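Local coordinates for kojibiose phosphorylase (Gut metagenome, PDB 6W0P), which belongs to glycoside hydrolase family 65, whose members combine an N-terminal beta-sandwich domain, a helical catalytic domain and a small C-terminal domain, at residues 191-195 with 196-200; 225-229 with 230-234; 449-452 with 453-457; 498-501 with 502-506. All coordinates share one frame; numbering follows the deposited sequence.

Contact 1: 191-195 with 196-200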
loop_
_atom_site.group_PDB
_atom_site.type_symbol
_atom_site.label_atom_id
_atom_site.label_comp_id
_atom_site.label_asym_id
_atom_site.label_seq_id
_atom_site.Cartn_x
_atom_site.Cartn_y
_atom_site.Cartn_z
ATOM N N GLU A 191 42.774 9.479 3.129
ATOM C CA GLU A 191 43.373 9.914 1.837
ATOM C C GLU A 191 44.897 9.806 1.979
ATOM O O GLU A 191 45.373 10.001 3.093
ATOM C CB GLU A 191 42.907 11.324 1.473
ATOM C CG GLU A 191 41.394 11.452 1.435
ATOM C CD GLU A 191 40.762 11.795 2.773
ATOM O OE1 GLU A 191 41.479 12.290 3.646
ATOM O OE2 GLU A 191 39.549 11.584 2.937
ATOM N N PHE A 192 45.632 9.447 0.926
ATOM C CA PHE A 192 47.085 9.169 1.037
ATOM C C PHE A 192 47.781 9.358 -0.302
ATOM O O PHE A 192 47.160 9.110 -1.360
ATOM C CB PHE A 192 47.334 7.735 1.514
ATOM C CG PHE A 192 46.636 6.670 0.706
ATOM C CD1 PHE A 192 47.232 6.126 -0.422
ATOM C CD2 PHE A 192 45.385 6.209 1.085
ATOM C CE1 PHE A 192 46.581 5.154 -1.167
ATOM C CE2 PHE A 192 44.733 5.235 0.339
ATOM C CZ PHE A 192 45.330 4.715 -0.789
ATOM N N LYS A 193 49.051 9.754 -0.247
ATOM C CA LYS A 193 49.974 9.671 -1.402
ATOM C C LYS A 193 51.191 8.868 -0.947
ATOM O O LYS A 193 51.796 9.233 0.057
ATOM C CB LYS A 193 50.310 11.058 -1.963
ATOM C CG LYS A 193 51.361 11.068 -3.068
ATOM C CD LYS A 193 51.092 12.085 -4.157
ATOM C CE LYS A 193 52.330 12.490 -4.927
ATOM N NZ LYS A 193 53.067 11.328 -5.481
ATOM N N ILE A 194 51.478 7.777 -1.648
ATOM C CA ILE A 194 52.643 6.883 -1.415
ATOM C C ILE A 194 53.364 6.732 -2.749
ATOM O O ILE A 194 52.821 6.058 -3.622
ATOM C CB ILE A 194 52.170 5.534 -0.843
ATOM C CG1 ILE A 194 51.182 5.770 0.306
ATOM C CG2 ILE A 194 53.366 4.671 -0.454
ATOM C CD1 ILE A 194 51.081 4.655 1.340
ATOM N N GLY A 195 54.536 7.354 -2.889
ATOM C CA GLY A 195 55.314 7.350 -4.143
ATOM C C GLY A 195 54.526 8.017 -5.259
ATOM O O GLY A 195 53.942 9.082 -5.014
ATOM N N ASN A 196 54.460 7.397 -6.436
ATOM C CA ASN A 196 53.770 7.996 -7.609
ATOM C C ASN A 196 52.286 7.622 -7.584
ATOM O O ASN A 196 51.596 7.873 -8.607
ATOM C CB ASN A 196 54.447 7.605 -8.921
ATOM C CG ASN A 196 55.762 8.332 -9.116
ATOM O OD1 ASN A 196 56.800 7.705 -9.330
ATOM N ND2 ASN A 196 55.713 9.653 -9.041
ATOM N N SER A 197 51.802 7.097 -6.459
ATOM C CA SER A 197 50.420 6.588 -6.309
ATOM C C SER A 197 49.659 7.479 -5.330
ATOM O O SER A 197 50.267 7.947 -4.356
ATOM C CB SER A 197 50.449 5.143 -5.902
ATOM O OG SER A 197 50.929 4.346 -6.985
ATOM N N ILE A 198 48.394 7.779 -5.627
ATOM C CA ILE A 198 47.506 8.611 -4.761
ATOM C C ILE A 198 46.176 7.881 -4.674
ATOM O O ILE A 198 45.824 7.256 -5.673
ATOM C CB ILE A 198 47.363 10.033 -5.331
ATOM C CG1 ILE A 198 46.689 10.976 -4.339
ATOM C CG2 ILE A 198 46.646 10.034 -6.677
ATOM C CD1 ILE A 198 46.800 12.440 -4.723
ATOM N N GLY A 199 45.469 7.944 -3.544
ATOM C CA GLY A 199 44.233 7.157 -3.396
ATOM C C GLY A 199 43.452 7.487 -2.150
ATOM O O GLY A 199 43.857 8.383 -1.406
ATOM N N LEU A 200 42.327 6.802 -1.966
ATOM C CA LEU A 200 41.439 6.964 -0.790
ATOM C C LEU A 200 40.892 5.600 -0.378
ATOM O O LEU A 200 40.915 4.665 -1.199
ATOM C CB LEU A 200 40.312 7.954 -1.098
ATOM C CG LEU A 200 39.519 7.737 -2.384
ATOM C CD1 LEU A 200 38.522 6.593 -2.229
ATOM C CD2 LEU A 200 38.800 9.035 -2.780
HETATM O O HOH W 1 53.990 11.447 -7.915
#

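Contact 2: 225-229 with 230-234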
loop_
_atom_site.group_PDB
_atom_site.type_symbol
_atom_site.label_atom_id
_atom_site.label_comp_id
_atom_site.label_asym_id
_atom_site.label_seq_id
_atom_site.Cartn_x
_atom_site.Cartn_y
_atom_site.Cartn_z
ATOM N N GLN A 225 46.371 17.119 -4.064
ATOM C CA GLN A 225 45.549 17.466 -2.873
ATOM C C GLN A 225 44.956 16.191 -2.271
ATOM O O GLN A 225 44.504 15.324 -3.031
ATOM C CB GLN A 225 44.429 18.452 -3.218
ATOM C CG GLN A 225 44.887 19.664 -4.024
ATOM C CD GLN A 225 43.731 20.394 -4.671
ATOM O OE1 GLN A 225 42.784 20.833 -4.002
ATOM N NE2 GLN A 225 43.786 20.490 -5.998
ATOM N N LEU A 226 44.935 16.103 -0.945
ATOM C CA LEU A 226 44.194 15.072 -0.179
ATOM C C LEU A 226 43.080 15.766 0.614
ATOM O O LEU A 226 43.351 16.285 1.718
ATOM C CB LEU A 226 45.163 14.319 0.736
ATOM C CG LEU A 226 46.387 13.696 0.066
ATOM C CD1 LEU A 226 47.307 13.087 1.123
ATOM C CD2 LEU A 226 45.995 12.646 -0.973
ATOM N N ASN A 227 41.859 15.760 0.076
ATOM C CA ASN A 227 40.649 16.341 0.725
ATOM C C ASN A 227 39.731 15.223 1.212
ATOM O O ASN A 227 39.957 14.059 0.860
ATOM C CB ASN A 227 39.925 17.263 -0.250
ATOM C CG ASN A 227 40.920 18.188 -0.905
ATOM O OD1 ASN A 227 41.749 18.781 -0.220
ATOM N ND2 ASN A 227 40.875 18.263 -2.220
ATOM N N GLN A 228 38.713 15.566 1.985
ATOM C CA GLN A 228 37.801 14.545 2.554
ATOM C C GLN A 228 37.145 13.793 1.372
ATOM O O GLN A 228 36.452 14.420 0.546
ATOM C CB GLN A 228 36.886 15.204 3.591
ATOM C CG GLN A 228 35.705 15.972 3.023
ATOM C CD GLN A 228 34.579 15.048 2.617
ATOM O OE1 GLN A 228 34.619 13.845 2.884
ATOM N NE2 GLN A 228 33.570 15.600 1.958
ATOM N N LYS A 229 37.454 12.504 1.242
ATOM C CA LYS A 229 36.865 11.550 0.255
ATOM C C LYS A 229 37.181 11.942 -1.199
ATOM O O LYS A 229 36.513 11.405 -2.089
ATOM C CB LYS A 229 35.355 11.423 0.486
ATOM C CG LYS A 229 34.983 10.844 1.845
ATOM C CD LYS A 229 33.619 10.202 1.935
ATOM C CE LYS A 229 32.514 10.996 1.280
ATOM N NZ LYS A 229 32.195 12.226 2.028
ATOM N N GLU A 230 38.166 12.808 -1.457
ATOM C CA GLU A 230 38.657 13.055 -2.837
ATOM C C GLU A 230 40.170 13.308 -2.829
ATOM O O GLU A 230 40.685 13.970 -1.888
ATOM C CB GLU A 230 37.876 14.176 -3.537
ATOM C CG GLU A 230 38.295 15.579 -3.169
ATOM C CD GLU A 230 37.599 16.701 -3.932
ATOM O OE1 GLU A 230 36.887 16.404 -4.909
ATOM O OE2 GLU A 230 37.783 17.873 -3.537
ATOM N N VAL A 231 40.858 12.792 -3.847
ATOM C CA VAL A 231 42.281 13.133 -4.105
ATOM C C VAL A 231 42.397 13.665 -5.531
ATOM O O VAL A 231 41.590 13.293 -6.375
ATOM C CB VAL A 231 43.204 11.940 -3.814
ATOM C CG1 VAL A 231 43.104 11.566 -2.344
ATOM C CG2 VAL A 231 42.911 10.748 -4.717
ATOM N N ILE A 232 43.343 14.570 -5.749
ATOM C CA ILE A 232 43.535 15.288 -7.040
ATOM C C ILE A 232 45.026 15.252 -7.377
ATOM O O ILE A 232 45.847 15.460 -6.468
ATOM C CB ILE A 232 42.965 16.719 -6.972
ATOM C CG1 ILE A 232 41.532 16.733 -6.439
ATOM C CG2 ILE A 232 43.065 17.416 -8.319
ATOM C CD1 ILE A 232 40.957 18.127 -6.265
ATOM N N LEU A 233 45.341 14.939 -8.625
ATOM C CA LEU A 233 46.658 15.188 -9.236
ATOM C C LEU A 233 46.507 16.398 -10.174
ATOM O O LEU A 233 45.599 16.376 -11.026
ATOM C CB LEU A 233 47.088 13.909 -9.965
ATOM C CG LEU A 233 47.520 12.735 -9.081
ATOM C CD1 LEU A 233 47.580 11.438 -9.881
ATOM C CD2 LEU A 233 48.869 12.995 -8.437
ATOM N N ASN A 234 47.344 17.435 -9.990
ATOM C CA ASN A 234 47.367 18.684 -10.812
ATOM C C ASN A 234 48.471 18.571 -11.866
ATOM O O ASN A 234 49.614 18.239 -11.491
ATOM C CB ASN A 234 47.612 19.945 -9.972
ATOM C CG ASN A 234 46.487 20.228 -9.002
ATOM O OD1 ASN A 234 45.310 20.174 -9.370
ATOM N ND2 ASN A 234 46.835 20.544 -7.763
#

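Contact 3: 449-452 with 453-457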
loop_
_atom_site.group_PDB
_atom_site.type_symbol
_atom_site.label_atom_id
_atom_site.label_comp_id
_atom_site.label_asym_id
_atom_site.label_seq_id
_atom_site.Cartn_x
_atom_site.Cartn_y
_atom_site.Cartn_z
ATOM N N VAL A 449 15.802 -28.591 -1.282
ATOM C CA VAL A 449 15.063 -29.031 -0.061
ATOM C C VAL A 449 14.500 -27.776 0.605
ATOM O O VAL A 449 13.319 -27.774 0.966
ATOM C CB VAL A 449 15.950 -29.872 0.882
ATOM C CG1 VAL A 449 15.356 -29.998 2.284
ATOM C CG2 VAL A 449 16.213 -31.245 0.289
ATOM N N GLU A 450 15.324 -26.735 0.728
ATOM C CA GLU A 450 14.904 -25.464 1.370
ATOM C C GLU A 450 13.747 -24.844 0.576
ATOM O O GLU A 450 12.780 -24.417 1.231
ATOM C CB GLU A 450 16.075 -24.486 1.518
ATOM C CG GLU A 450 17.147 -24.970 2.486
ATOM C CD GLU A 450 16.747 -25.106 3.951
ATOM O OE1 GLU A 450 15.614 -24.709 4.304
ATOM O OE2 GLU A 450 17.567 -25.647 4.729
ATOM N N ILE A 451 13.825 -24.793 -0.765
ATOM C CA ILE A 451 12.747 -24.182 -1.602
ATOM C C ILE A 451 11.484 -25.024 -1.452
ATOM O O ILE A 451 10.412 -24.434 -1.234
ATOM C CB ILE A 451 13.148 -24.023 -3.077
ATOM C CG1 ILE A 451 14.279 -23.007 -3.250
ATOM C CG2 ILE A 451 11.940 -23.666 -3.928
ATOM C CD1 ILE A 451 15.041 -23.196 -4.532
ATOM N N SER A 452 11.600 -26.351 -1.518
ATOM C CA SER A 452 10.454 -27.280 -1.351
ATOM C C SER A 452 9.802 -27.060 0.020
ATOM O O SER A 452 8.578 -26.972 0.067
ATOM C CB SER A 452 10.856 -28.707 -1.590
ATOM O OG SER A 452 11.381 -28.835 -2.900
ATOM N N LYS A 453 10.588 -26.939 1.088
ATOM C CA LYS A 453 10.066 -26.651 2.458
ATOM C C LYS A 453 9.202 -25.382 2.457
ATOM O O LYS A 453 8.103 -25.397 3.055
ATOM C CB LYS A 453 11.228 -26.479 3.432
ATOM C CG LYS A 453 11.759 -27.778 3.997
ATOM C CD LYS A 453 13.036 -27.612 4.797
ATOM C CE LYS A 453 12.929 -26.713 6.012
ATOM N NZ LYS A 453 14.266 -26.199 6.404
ATOM N N PHE A 454 9.665 -24.301 1.822
ATOM C CA PHE A 454 8.875 -23.046 1.722
ATOM C C PHE A 454 7.567 -23.313 0.974
ATOM O O PHE A 454 6.508 -22.924 1.467
ATOM C CB PHE A 454 9.683 -21.941 1.054
ATOM C CG PHE A 454 8.851 -20.753 0.671
ATOM C CD1 PHE A 454 8.183 -20.026 1.638
ATOM C CD2 PHE A 454 8.740 -20.366 -0.655
ATOM C CE1 PHE A 454 7.413 -18.928 1.285
ATOM C CE2 PHE A 454 7.968 -19.271 -0.999
ATOM C CZ PHE A 454 7.312 -18.553 -0.031
ATOM N N LEU A 455 7.643 -24.005 -0.164
ATOM C CA LEU A 455 6.472 -24.230 -1.046
ATOM C C LEU A 455 5.431 -25.062 -0.292
ATOM O O LEU A 455 4.230 -24.802 -0.482
ATOM C CB LEU A 455 6.920 -24.903 -2.342
ATOM C CG LEU A 455 7.674 -24.012 -3.323
ATOM C CD1 LEU A 455 8.001 -24.778 -4.602
ATOM C CD2 LEU A 455 6.895 -22.743 -3.656
ATOM N N LEU A 456 5.879 -26.011 0.539
ATOM C CA LEU A 456 5.001 -26.941 1.313
ATOM C C LEU A 456 4.371 -26.240 2.517
ATOM O O LEU A 456 3.299 -26.681 2.923
ATOM C CB LEU A 456 5.808 -28.156 1.785
ATOM C CG LEU A 456 6.052 -29.219 0.719
ATOM C CD1 LEU A 456 7.107 -30.216 1.177
ATOM C CD2 LEU A 456 4.757 -29.929 0.365
ATOM N N SER A 457 5.025 -25.216 3.074
ATOM C CA SER A 457 4.510 -24.426 4.220
ATOM C C SER A 457 3.622 -23.264 3.761
ATOM O O SER A 457 2.676 -22.948 4.474
ATOM C CB SER A 457 5.626 -23.937 5.080
ATOM O OG SER A 457 6.653 -23.364 4.301
#

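Contact 4: 498-501 with 502-506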
loop_
_atom_site.group_PDB
_atom_site.type_symbol
_atom_site.label_atom_id
_atom_site.label_comp_id
_atom_site.label_asym_id
_atom_site.label_seq_id
_atom_site.Cartn_x
_atom_site.Cartn_y
_atom_site.Cartn_z
ATOM N N GLN A 498 8.706 -32.782 -7.786
ATOM C CA GLN A 498 9.035 -34.000 -8.569
ATOM C C GLN A 498 10.541 -34.038 -8.848
ATOM O O GLN A 498 11.119 -35.127 -8.757
ATOM C CB GLN A 498 8.196 -34.058 -9.834
ATOM C CG GLN A 498 6.716 -34.255 -9.549
ATOM C CD GLN A 498 5.913 -34.158 -10.821
ATOM O OE1 GLN A 498 6.281 -33.434 -11.745
ATOM N NE2 GLN A 498 4.808 -34.889 -10.874
ATOM N N TYR A 499 11.195 -32.900 -9.085
ATOM C CA TYR A 499 12.665 -32.894 -9.297
ATOM C C TYR A 499 13.382 -33.326 -8.009
ATOM O O TYR A 499 14.326 -34.137 -8.084
ATOM C CB TYR A 499 13.175 -31.538 -9.786
ATOM C CG TYR A 499 14.601 -31.552 -10.279
ATOM C CD1 TYR A 499 15.028 -32.465 -11.237
ATOM C CD2 TYR A 499 15.530 -30.649 -9.792
ATOM C CE1 TYR A 499 16.336 -32.479 -11.700
ATOM C CE2 TYR A 499 16.837 -30.643 -10.247
ATOM C CZ TYR A 499 17.245 -31.562 -11.198
ATOM O OH TYR A 499 18.543 -31.553 -11.633
ATOM N N LEU A 500 12.987 -32.784 -6.861
ATOM C CA LEU A 500 13.669 -33.101 -5.587
ATOM C C LEU A 500 13.503 -34.597 -5.317
ATOM O O LEU A 500 14.505 -35.256 -5.033
ATOM C CB LEU A 500 13.080 -32.283 -4.437
ATOM C CG LEU A 500 13.660 -32.613 -3.065
ATOM C CD1 LEU A 500 15.176 -32.518 -3.075
ATOM C CD2 LEU A 500 13.088 -31.699 -1.994
ATOM N N ASP A 501 12.263 -35.078 -5.411
ATOM C CA ASP A 501 11.898 -36.508 -5.295
ATOM C C ASP A 501 12.859 -37.383 -6.113
ATOM O O ASP A 501 13.429 -38.317 -5.519
ATOM C CB ASP A 501 10.444 -36.744 -5.699
ATOM C CG ASP A 501 10.079 -38.210 -5.535
ATOM O OD1 ASP A 501 10.538 -38.998 -6.392
ATOM O OD2 ASP A 501 9.411 -38.565 -4.518
ATOM N N LYS A 502 13.028 -37.095 -7.412
ATOM C CA LYS A 502 13.938 -37.827 -8.336
ATOM C C LYS A 502 15.403 -37.693 -7.886
ATOM O O LYS A 502 16.115 -38.709 -7.931
ATOM C CB LYS A 502 13.763 -37.337 -9.772
ATOM C CG LYS A 502 14.771 -37.889 -10.768
ATOM C CD LYS A 502 14.258 -37.880 -12.194
ATOM C CE LYS A 502 15.360 -37.817 -13.227
ATOM N NZ LYS A 502 15.969 -36.463 -13.251
ATOM N N ILE A 503 15.860 -36.520 -7.435
ATOM C CA ILE A 503 17.256 -36.390 -6.921
ATOM C C ILE A 503 17.425 -37.216 -5.626
ATOM O O ILE A 503 18.483 -37.846 -5.464
ATOM C CB ILE A 503 17.671 -34.920 -6.743
ATOM C CG1 ILE A 503 17.698 -34.169 -8.078
ATOM C CG2 ILE A 503 19.018 -34.835 -6.047
ATOM C CD1 ILE A 503 18.837 -34.576 -9.001
ATOM N N LEU A 504 16.434 -37.253 -4.741
ATOM C CA LEU A 504 16.549 -37.992 -3.458
ATOM C C LEU A 504 16.584 -39.506 -3.721
ATOM O O LEU A 504 17.232 -40.202 -2.939
ATOM C CB LEU A 504 15.400 -37.590 -2.530
ATOM C CG LEU A 504 15.458 -36.148 -2.023
ATOM C CD1 LEU A 504 14.289 -35.837 -1.096
ATOM C CD2 LEU A 504 16.776 -35.862 -1.322
ATOM N N ALA A 505 15.988 -39.976 -4.826
ATOM C CA ALA A 505 15.947 -41.397 -5.248
ATOM C C ALA A 505 17.158 -41.768 -6.119
ATOM O O ALA A 505 17.174 -42.900 -6.650
ATOM C CB ALA A 505 14.670 -41.674 -5.990
ATOM N N ASP A 506 18.134 -40.872 -6.277
ATOM C CA ASP A 506 19.367 -41.158 -7.053
ATOM C C ASP A 506 20.456 -41.482 -6.035
ATOM O O ASP A 506 20.985 -40.561 -5.386
ATOM C CB ASP A 506 19.702 -40.034 -8.038
ATOM C CG ASP A 506 20.959 -40.264 -8.871
ATOM O OD1 ASP A 506 21.625 -41.311 -8.673
ATOM O OD2 ASP A 506 21.279 -39.376 -9.717
#

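Contact 1: 191-195 with 196-200
The Phe192 ring lies with one face over the backbone of Gly199. Gly199 CA sits 4.1 Å from the centroid of the Phe192 ring, 25° off the ring normal, a CH-pi contact. Leu200 N approaches the same ring obliquely. Arg267 of helix 263-277 adds a cation-pi contact. The motif is a beta hairpin with a two-residue loop, Gly195-Asn196, in a type II' turn from Ile194 to Ser197. It forms one border of the large antiparallel sheet in the N-terminal domain. Phe192 CG stands between the backbone N and the carbonyl carbon (chi1 53°), which swings the ring across to the neighbouring strand. Phe192 and Gly199 form a hydrogen-bonded pair: Phe192 N to Gly199 O is 3.1 Å, and Gly199 N to Phe192 O is 3.0 Å. Nearer the turn, Ile194 N reaches Ser197 O at 3.0 Å. On the opposite face of the sheet from Phe192, Lys193 lies next to Ile198, with Lys193 CB 4.3 Å from Ile198 CG1. Ile198 packs there on Val231 and Leu233 of a second sheet. At the tip, one water accepts from Lys193 NZ at 2.6 Å and from Asn196 ND2 at 2.7 Å.

Contact 2: 225-229 with 230-234
Leu226 and Val231 make the tight side of this beta hairpin. Leu226 CD2 meets Val231 CG1 at 3.4 Å, a snug methyl-to-methyl approach. The two residues form an antiparallel non-hydrogen-bonded pair. Their side chains point at the large sheet of the N-terminal domain, where both touch Ile198 and Glu191. Backbone bonds hold the strands in register. Gln225 N donates to Ile232 O at 3.0 Å, and Ile232 N donates back to Gln225 O at 3.1 Å. A type II turn from Asn227 to Glu230 joins the strands, with Lys229 at a positive phi of 64°. It is closed by Glu230 N to Asn227 O at 3.2 Å and Asn227 N to Glu230 O at 2.9 Å. Lys229 is buried here; its NZ donates to Gln228 OE1 at 3.0 Å, in plane on a lone pair, and also bonds Asn176 OD1.

The opposite face is looser and mixed, with buried Ile232 among polar, partly exposed residues. Gln225 and Ile232 lie side by side, with Gln225 NE2 3.7 Å from Ile232 CD1. Asn227 and Glu230 slant past one another with their amide and carboxylate planes 60° apart. Asn227 ND2 to Glu230 OE2 is a weak hydrogen bond of 3.4 Å. Farther along, Asn234 ND2 bonds Ser223 OG across the strands.

The chemistry therefore differs by face. Apolar branches pack between the sheets, where Glu191 spends one carboxylate oxygen, OE2, on Lys229 N. The other side carries amides and a carboxylate. Its Asn227-Glu230 link is weak and probably adds little to what the backbone bonds already hold.

Contact 3: 449-452 with 453-457
Glu450 and Lys453 form a salt bridge along an alpha-helix, residues 437-458 of the catalytic domain. The domain has the (alpha/alpha)6 barrel architecture of the six-hairpin glycosidases. The two side chains run side by side, pointing the same way. Lys453 NZ donates to Glu450 OE1 at 2.9 Å. It meets that oxygen on the syn side, 29° out of the carboxylate plane. A bend at chi3 (61°) turns the lysine end toward the acid. Lys453 NZ has a second acceptor, Cys518 O, so the ammonium group also ties this helix to helix 513-518. The other carboxylate oxygen, Glu450 OE2, has a long, weak ion pair with Lys383 NZ.

The backbone donors are met by regular i to i+4 bonds. Lys453 N donates to Val449 O at 2.9 Å. Phe454 N reaches Glu450 O at 3.2 Å, and Leu455 N reaches Ile451 O at 3.0 Å. Leu456 N donates to Ser452 O at 2.9 Å. Ser452 is buried, and its OG is satisfied one turn back by Leu448 O. Near the end of the helix, Ser457 OG is hydrogen-bonded to Ile392 N, and Leu456 O receives Lys527 NZ.

Apolar contacts accompany these bonds. Ile451 CG2 lies 4.1 Å from Leu455 CD1, the side chains alongside each other. The Phe454 ring packs edge-to-face with Phe417. Leu456 leans over a backbone acceptor, with its CG 3.4 Å from Ser452 O.

Contact 4: 498-501 with 502-506
Tyr499 and Ile503 are brought together by their torsions, one turn apart near the C-terminal end of alpha-helix 487-504. Tyr499 has CG anti to the backbone N (chi1 -168°), which carries the ring forward along the helix. Ile503 folds its CD1 back by a chi2 of -71°. The result is a CH-pi contact: Ile503 CG1 sits over the ring face, 4.1 Å from the Tyr499 centroid and 11° off the ring normal. Ile503 CD1 lies near the phenol end, 4.1 Å from Tyr499 CZ. Lys502 NZ comes to the ring edge, near its plane, 4.3 Å from Tyr499 CE1. Tyr428 adds an edge-to-face ring contact from helix 418-434.

Leu500 and Leu504 make a second i to i+4 pair, crossing at a slant. Leu500 CD1 is 3.8 Å from Leu504 CG. Both leucines pack on helix 522-534, through Met528 and Leu525. On a more exposed side, Asp501 OD2 forms a salt bridge with Lys529 of that same helix.

The backbone bonds run to the helix end. Ile503 N donates to Tyr499 O at 2.9 Å, and Leu504 N to Leu500 O at 2.8 Å. Ala505 is the first residue to leave helical geometry. Its N still reaches back to Asp501 O at 3.1 Å, and its CB lies 3.6 Å from that same Asp501 O.

Contacts 1 and 2 are hairpins on two facing sheets of the N-terminal domain, with centres 9 Å apart. They touch through a probable hydrogen bond, Glu191 OE2 to Lys229 N, and through packing such as Leu200 CD2 against Lys229 O. Contacts 3 and 4 lie on neighbouring helices of the catalytic domain, with centres 14 Å apart. Leu500 joins them by packing on Val449 and Ser452. Contacts 1 and 3 are mostly buried; 2 and 4 are partly exposed. The hairpins depend on cross-strand backbone bonds. Contact 2 partly separates polar from apolar faces; contact 1 mixes them on both. The helical contacts rely on i to i+4 bonds, with an i to i+3 salt bridge in contact 3.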